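PDB 4ISD: glutathione S-transferase from Burkholderia glumae, which binds glutathione and probably transfers it to electrophilic substrates, as enzymes of the glutathione S-transferase family do. Local coordinates for the interface of chains A and B. Coordinates in Å, arbitrary orientation; residue numbers count along the deposited sequence, not the author numbering. Chains: chain A/B, Glutathione S-transferase.

The interface of chains A and B. Residues chain A 57-58, 70-73, 76; chain B 102-103, 106.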
ATOM      1  N   LEU A  57      14.867   3.615   3.453  1.00 50.42           N
ATOM      2  CA  LEU A  57      14.209   4.664   4.225  1.00 49.83           C
ATOM      3  C   LEU A  57      13.345   4.105   5.371  1.00 49.29           C
ATOM      4  O   LEU A  57      13.292   4.684   6.445  1.00 50.93           O
ATOM      5  CB  LEU A  57      13.355   5.521   3.289  1.00 46.41           C
ATOM      6  CG  LEU A  57      12.504   6.580   3.977  1.00 48.41           C
ATOM      7  CD1 LEU A  57      13.404   7.659   4.550  1.00 49.58           C
ATOM      8  CD2 LEU A  57      11.466   7.143   3.005  1.00 46.02           C
ATOM      9  N   THR A  58      12.684   2.975   5.145  1.00 46.20           N
ATOM     10  CA  THR A  58      11.735   2.432   6.117  1.00 44.97           C
ATOM     11  C   THR A  58      12.355   1.473   7.135  1.00 48.57           C
ATOM     12  O   THR A  58      11.735   1.159   8.156  1.00 50.08           O
ATOM     13  CB  THR A  58      10.644   1.654   5.399  1.00 41.72           C
ATOM     14  OG1 THR A  58      11.215   0.468   4.820  1.00 43.53           O
ATOM     15  CG2 THR A  58      10.045   2.499   4.304  1.00 37.35           C
ATOM     16  N   THR A  70      17.238   2.960  -5.099  1.00 52.78           N
ATOM     17  CA  THR A  70      16.779   2.031  -4.068  1.00 46.26           C
ATOM     18  C   THR A  70      15.335   2.303  -3.673  1.00 41.13           C
ATOM     19  O   THR A  70      14.878   3.449  -3.689  1.00 45.67           O
ATOM     20  CB  THR A  70      17.685   2.024  -2.836  1.00 45.94           C
ATOM     21  OG1 THR A  70      17.632   3.305  -2.222  1.00 52.58           O
ATOM     22  CG2 THR A  70      19.128   1.718  -3.238  1.00 43.62           C
ATOM     23  N   LEU A  71      14.619   1.234  -3.333  1.00 38.72           N
ATOM     24  CA  LEU A  71      13.175   1.298  -3.162  1.00 39.62           C
ATOM     25  C   LEU A  71      12.703   0.225  -2.184  1.00 42.17           C
ATOM     26  O   LEU A  71      12.985  -0.957  -2.383  1.00 42.43           O
ATOM     27  CB  LEU A  71      12.488   1.096  -4.521  1.00 37.07           C
ATOM     28  CG  LEU A  71      10.979   1.336  -4.538  1.00 38.85           C
ATOM     29  CD1 LEU A  71      10.682   2.801  -4.305  1.00 41.55           C
ATOM     30  CD2 LEU A  71      10.346   0.875  -5.833  1.00 41.01           C
ATOM     31  N   SER A  72      11.990   0.633  -1.133  1.00 39.82           N
ATOM     32  CA  SER A  72      11.360  -0.319  -0.199  1.00 36.90           C
ATOM     33  C   SER A  72       9.848  -0.469  -0.446  1.00 36.51           C
ATOM     34  O   SER A  72       9.322   0.099  -1.404  1.00 44.13           O
ATOM     35  CB  SER A  72      11.639   0.070   1.254  1.00 32.00           C
ATOM     36  OG  SER A  72      12.917  -0.404   1.673  1.00 38.38           O
ATOM     37  N   GLU A  73       9.164  -1.233   0.408  1.00 28.78           N
ATOM     38  CA  GLU A  73       7.730  -1.532   0.243  1.00 30.75           C
ATOM     39  C   GLU A  73       7.466  -2.374  -1.012  1.00 42.73           C
ATOM     40  O   GLU A  73       7.505  -1.861  -2.150  1.00 35.39           O
ATOM     41  CB  GLU A  73       6.853  -0.273   0.237  1.00 31.90           C
ATOM     42  CG  GLU A  73       6.871   0.519   1.539  1.00 41.47           C
ATOM     43  CD  GLU A  73       6.215  -0.238   2.677  1.00 43.41           C
ATOM     44  OE1 GLU A  73       5.070  -0.687   2.474  1.00 41.12           O
ATOM     45  OE2 GLU A  73       6.848  -0.397   3.756  1.00 44.89           O
ATOM     46  N   ALA A  76       5.168  -1.267  -3.846  1.00 37.10           N
ATOM     47  CA  ALA A  76       5.800  -0.207  -4.628  1.00 34.64           C
ATOM     48  C   ALA A  76       6.866  -0.774  -5.570  1.00 38.01           C
ATOM     49  O   ALA A  76       7.055  -0.293  -6.706  1.00 38.61           O
ATOM     50  CB  ALA A  76       6.411   0.845  -3.705  1.00 30.05           C
TER
ATOM     51  N   ALA B 102       7.606   5.931  -7.942  1.00 43.57           N
ATOM     52  CA  ALA B 102       7.938   4.803  -7.072  1.00 41.48           C
ATOM     53  C   ALA B 102       8.020   5.256  -5.630  1.00 43.58           C
ATOM     54  O   ALA B 102       7.395   4.664  -4.747  1.00 47.47           O
ATOM     55  CB  ALA B 102       9.249   4.145  -7.514  1.00 42.65           C
ATOM     56  N   LEU B 103       8.767   6.335  -5.399  1.00 47.61           N
ATOM     57  CA  LEU B 103       8.986   6.867  -4.048  1.00 40.78           C
ATOM     58  C   LEU B 103       7.715   7.359  -3.350  1.00 39.51           C
ATOM     59  O   LEU B 103       7.551   7.171  -2.135  1.00 41.79           O
ATOM     60  CB  LEU B 103      10.042   7.969  -4.077  1.00 40.20           C
ATOM     61  CG  LEU B 103      11.432   7.448  -4.444  1.00 43.07           C
ATOM     62  CD1 LEU B 103      12.391   8.590  -4.626  1.00 36.12           C
ATOM     63  CD2 LEU B 103      11.932   6.465  -3.380  1.00 31.78           C
ATOM     64  N   GLN B 106       6.055   4.183  -2.262  1.00 36.68           N
ATOM     65  CA  GLN B 106       6.689   3.683  -1.049  1.00 34.42           C
ATOM     66  C   GLN B 106       6.171   4.455   0.169  1.00 34.90           C
ATOM     67  O   GLN B 106       5.760   3.857   1.176  1.00 36.77           O
ATOM     68  CB  GLN B 106       8.207   3.799  -1.154  1.00 27.53           C
ATOM     69  CG  GLN B 106       8.907   3.895   0.181  1.00 27.41           C
ATOM     70  CD  GLN B 106      10.412   3.918   0.027  1.00 42.55           C
ATOM     71  OE1 GLN B 106      11.064   2.873   0.047  1.00 47.97           O
ATOM     72  NE2 GLN B 106      10.976   5.114  -0.133  1.00 52.62           N
TER
HETATM   73  O   HOH W   1      13.849   2.504   1.252  1.00 46.08           O
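The carboxamide of B:Gln106 enters the surface of chain A between A:Leu57 and A:Ser72, and its two faces are clothed differently. On one face A:Leu57 reaches over the nitrogen end, its methyl CD2 lying 3.8 Å from B:Gln106 NE2, while the methyl CG2 of A:Thr58 stands farther off above the same face. The opposite face is backed by the glutamine's own helix, 98-113: the methyl CD2 of B:Leu103 is 3.6 Å from B:Gln106 NE2, so the amide nitrogen is sandwiched between a leucine of each chain. At the oxygen end the backbone N-H of A:Ser72, last residue of strand 69-72, donates a hydrogen bond from N to B:Gln106 OE1 (2.7 Å), with the donor tilted 28° from the carbonyl plane toward the B:Leu103 side. Water 1 lies off the other side of that plane, 3.1 Å from B:Gln106 OE1, and also links to A:Ser72 OG and to the backbone N of A:Leu57. Two partners thus grip the oxygen, which should limit rotation of the amide and agrees with the assignment of its oxygen and nitrogen. The glutamine gets there with CG roughly anti to its backbone N (chi1 155°) and an extended chain beyond, the amide turned at chi3 -91°. Around its base the contact is apolar. A:Leu71 straddles B:Ala102 with both methyls, CD1 standing 3.8 Å from B:Ala102 CB, and CD1 also touches B:Leu103. The methyl of A:Ala76, on helix 74-84, packs against the backbone of B:Gln106. This patch and its two-fold twin form part of a subunit interface, probably the dimer usual for the family. It adjoins the active site, because A:Glu73 belongs to the glutathione pocket; the CG methylene of A:Glu73 rests 3.5 Å from the backbone O of B:Gln106.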